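Glucokinase (Thermus thermophilus, PDB 3VOV) catalyses, as a ROK-family hexokinase, the ATP-dependent phosphorylation of glucose and probably related hexoses, and binds zinc. Local coordinates at residues Q122-L130 with G138-V146. Residues are numbered along the deposited sequence; the frame is centred on the assembly and turned at random.
Sequences QGEESSLYL and GGVVLGGRV
Val-141 O is approached by two groups of segment 122-130: Ser-127 N donates a hydrogen bond of 2.9 Å, and Ser-126 CA adds a bent, secondary CA-H...O contact at 3.1 Å. The return bond, from Val-141 N to Ser-127 O, is nearly straight, with 171° at the hydrogen. Tyr-129 and Gly-139 repeat this exchange through two 2.9 Å bonds, Tyr-129 N to Gly-139 O and Gly-139 N to Tyr-129 O. Two hydrogen-bonded pairs thus flank the non-hydrogen-bonded pair Leu-128 and Val-140, and the strand axes run 173° apart: an antiparallel hairpin. On the face of Leu-128 and Val-140, Leu-128 CD2 meets Val-140 CG2 at 4.1 Å, the two side chains crossing obliquely, and both touch Phe-236 of helix 212-236. The other face carries Ser-127, Tyr-129 and Val-141 against helix 107-118. There Ser-127 OG, set between its backbone N and carbonyl carbon (chi1 61°), lies 4.0 Å from Val-141 CB and hydrogen-bonds His-116 ND1. Gly-138 and Leu-130, a non-hydrogen-bonded pair, come within 4.1 Å, CA to CA. Leu-128 and Leu-130 also make backbone hydrogen bonds to strand 240-244, which places the hairpin in a mixed sheet, consistent with the actin-like ATPase fold of the ROK family. Backbone bonds therefore fix the register, while apolar packing and the serine-histidine bond tie its two faces to different helices.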
loop_
_atom_site.group_PDB
_atom_site.type_symbol
_atom_site.label_atom_id
_atom_site.label_comp_id
_atom_site.label_asym_id
_atom_site.label_seq_id
_atom_site.Cartn_x
_atom_site.Cartn_y
_atom_site.Cartn_z
ATOM N N GLN B 122 2.976 17.674 30.675
ATOM C CA GLN B 122 2.870 17.850 32.123
ATOM C C GLN B 122 1.380 17.960 32.485
ATOM O O GLN B 122 0.614 18.705 31.841
ATOM C CB GLN B 122 3.661 19.077 32.582
ATOM C CG GLN B 122 3.775 19.152 34.086
ATOM C CD GLN B 122 4.669 20.298 34.585
ATOM O OE1 GLN B 122 5.074 21.192 33.834
ATOM N NE2 GLN B 122 5.004 20.240 35.872
ATOM N N GLY B 123 0.975 17.164 33.467
ATOM C CA GLY B 123 -0.417 17.098 33.944
ATOM C C GLY B 123 -1.067 15.771 33.584
ATOM O O GLY B 123 -1.976 15.331 34.272
ATOM N N GLU B 124 -0.588 15.126 32.512
ATOM C CA GLU B 124 -1.144 13.836 32.076
ATOM C C GLU B 124 -0.688 12.686 32.957
ATOM O O GLU B 124 0.365 12.777 33.589
ATOM C CB GLU B 124 -0.762 13.558 30.616
ATOM C CG GLU B 124 -1.252 14.605 29.658
ATOM C CD GLU B 124 -2.755 14.831 29.749
ATOM O OE1 GLU B 124 -3.156 16.016 29.772
ATOM O OE2 GLU B 124 -3.524 13.852 29.760
ATOM N N GLU B 125 -1.494 11.618 32.951
ATOM C CA GLU B 125 -1.146 10.314 33.481
ATOM C C GLU B 125 -0.338 9.490 32.474
ATOM O O GLU B 125 0.574 8.770 32.858
ATOM C CB GLU B 125 -2.416 9.515 33.800
ATOM C CG GLU B 125 -3.175 10.004 35.024
ATOM C CD GLU B 125 -2.268 10.067 36.222
ATOM O OE1 GLU B 125 -1.835 8.970 36.675
ATOM O OE2 GLU B 125 -1.958 11.204 36.660
ATOM N N SER B 126 -0.713 9.571 31.201
ATOM C CA SER B 126 -0.041 8.806 30.155
ATOM C C SER B 126 0.221 9.741 28.992
ATOM O O SER B 126 -0.530 10.712 28.757
ATOM C CB SER B 126 -0.846 7.551 29.728
ATOM O OG SER B 126 -2.015 7.882 28.953
ATOM N N SER B 127 1.312 9.488 28.284
ATOM C CA SER B 127 1.556 10.203 27.060
ATOM C C SER B 127 2.374 9.345 26.091
ATOM O O SER B 127 2.931 8.291 26.442
ATOM C CB SER B 127 2.220 11.571 27.322
ATOM O OG SER B 127 3.477 11.395 27.951
ATOM N N LEU B 128 2.463 9.838 24.869
ATOM C CA LEU B 128 3.138 9.130 23.819
ATOM C C LEU B 128 3.985 10.175 23.132
ATOM O O LEU B 128 3.499 11.250 22.805
ATOM C CB LEU B 128 2.047 8.604 22.904
ATOM C CG LEU B 128 2.188 7.851 21.612
ATOM C CD1 LEU B 128 3.228 8.473 20.754
ATOM C CD2 LEU B 128 2.360 6.344 21.820
ATOM N N TYR B 129 5.257 9.868 22.945
ATOM C CA TYR B 129 6.208 10.823 22.398
ATOM C C TYR B 129 6.914 10.252 21.170
ATOM O O TYR B 129 7.341 9.095 21.180
ATOM C CB TYR B 129 7.239 11.115 23.477
ATOM C CG TYR B 129 8.416 11.949 23.041
ATOM C CD1 TYR B 129 8.302 13.312 22.954
ATOM C CD2 TYR B 129 9.657 11.366 22.771
ATOM C CE1 TYR B 129 9.379 14.110 22.572
ATOM C CE2 TYR B 129 10.756 12.144 22.400
ATOM C CZ TYR B 129 10.595 13.535 22.311
ATOM O OH TYR B 129 11.645 14.361 21.974
ATOM N N LEU B 130 7.038 11.065 20.128
ATOM C CA LEU B 130 7.766 10.660 18.915
ATOM C C LEU B 130 8.767 11.715 18.603
ATOM O O LEU B 130 8.471 12.902 18.733
ATOM C CB LEU B 130 6.793 10.543 17.734
ATOM C CG LEU B 130 7.342 9.790 16.507
ATOM C CD1 LEU B 130 7.266 8.300 16.774
ATOM C CD2 LEU B 130 6.536 10.172 15.227
ATOM N N GLY B 138 10.890 7.085 19.759
ATOM C CA GLY B 138 9.798 7.531 20.608
ATOM C C GLY B 138 9.825 6.944 21.983
ATOM O O GLY B 138 10.784 6.313 22.388
ATOM N N GLY B 139 8.753 7.147 22.723
ATOM C CA GLY B 139 8.661 6.581 24.055
ATOM C C GLY B 139 7.229 6.605 24.485
ATOM O O GLY B 139 6.464 7.475 24.035
ATOM N N VAL B 140 6.852 5.613 25.301
ATOM C CA VAL B 140 5.537 5.526 25.882
ATOM C C VAL B 140 5.642 5.623 27.407
ATOM O O VAL B 140 6.406 4.874 28.036
ATOM C CB VAL B 140 4.844 4.200 25.510
ATOM C CG1 VAL B 140 3.369 4.274 25.953
ATOM C CG2 VAL B 140 4.903 3.988 23.980
ATOM N N VAL B 141 4.865 6.543 27.973
ATOM C CA VAL B 141 4.846 6.826 29.423
ATOM C C VAL B 141 3.443 6.512 29.923
ATOM O O VAL B 141 2.461 7.108 29.480
ATOM C CB VAL B 141 5.213 8.294 29.729
ATOM C CG1 VAL B 141 5.219 8.585 31.255
ATOM C CG2 VAL B 141 6.647 8.604 29.127
ATOM N N LEU B 142 3.362 5.512 30.775
ATOM C CA LEU B 142 2.115 5.151 31.410
ATOM C C LEU B 142 2.225 5.102 32.945
ATOM O O LEU B 142 3.274 4.687 33.430
ATOM C CB LEU B 142 1.773 3.692 30.973
ATOM C CG LEU B 142 1.891 3.267 29.488
ATOM C CD1 LEU B 142 1.731 1.763 29.259
ATOM C CD2 LEU B 142 0.893 4.019 28.630
ATOM N N GLY B 143 1.177 5.486 33.718
ATOM C CA GLY B 143 1.264 6.702 34.729
ATOM C C GLY B 143 2.751 6.887 35.105
ATOM O O GLY B 143 3.171 6.554 36.218
ATOM N N GLY B 144 3.466 7.616 34.248
ATOM C CA GLY B 144 4.388 8.638 34.839
ATOM C C GLY B 144 5.713 7.834 34.701
ATOM O O GLY B 144 6.752 8.334 35.057
ATOM N N ARG B 145 5.651 6.567 34.206
ATOM C CA ARG B 145 6.849 5.730 33.963
ATOM C C ARG B 145 6.961 5.181 32.520
ATOM O O ARG B 145 5.959 4.835 31.878
ATOM C CB ARG B 145 6.959 4.539 34.934
ATOM C CG ARG B 145 6.836 4.822 36.442
ATOM C CD ARG B 145 8.012 5.608 37.100
ATOM N NE ARG B 145 9.340 5.458 36.510
ATOM C CZ ARG B 145 10.376 4.787 37.030
ATOM N NH1 ARG B 145 11.536 4.773 36.369
ATOM N NH2 ARG B 145 10.288 4.155 38.193
ATOM N N VAL B 146 8.192 5.122 32.035
ATOM C CA VAL B 146 8.508 4.570 30.708
ATOM C C VAL B 146 8.117 3.082 30.577
ATOM O O VAL B 146 8.450 2.234 31.430
ATOM C CB VAL B 146 10.014 4.811 30.354
ATOM C CG1 VAL B 146 10.432 4.007 29.130
ATOM C CG2 VAL B 146 10.270 6.314 30.163
#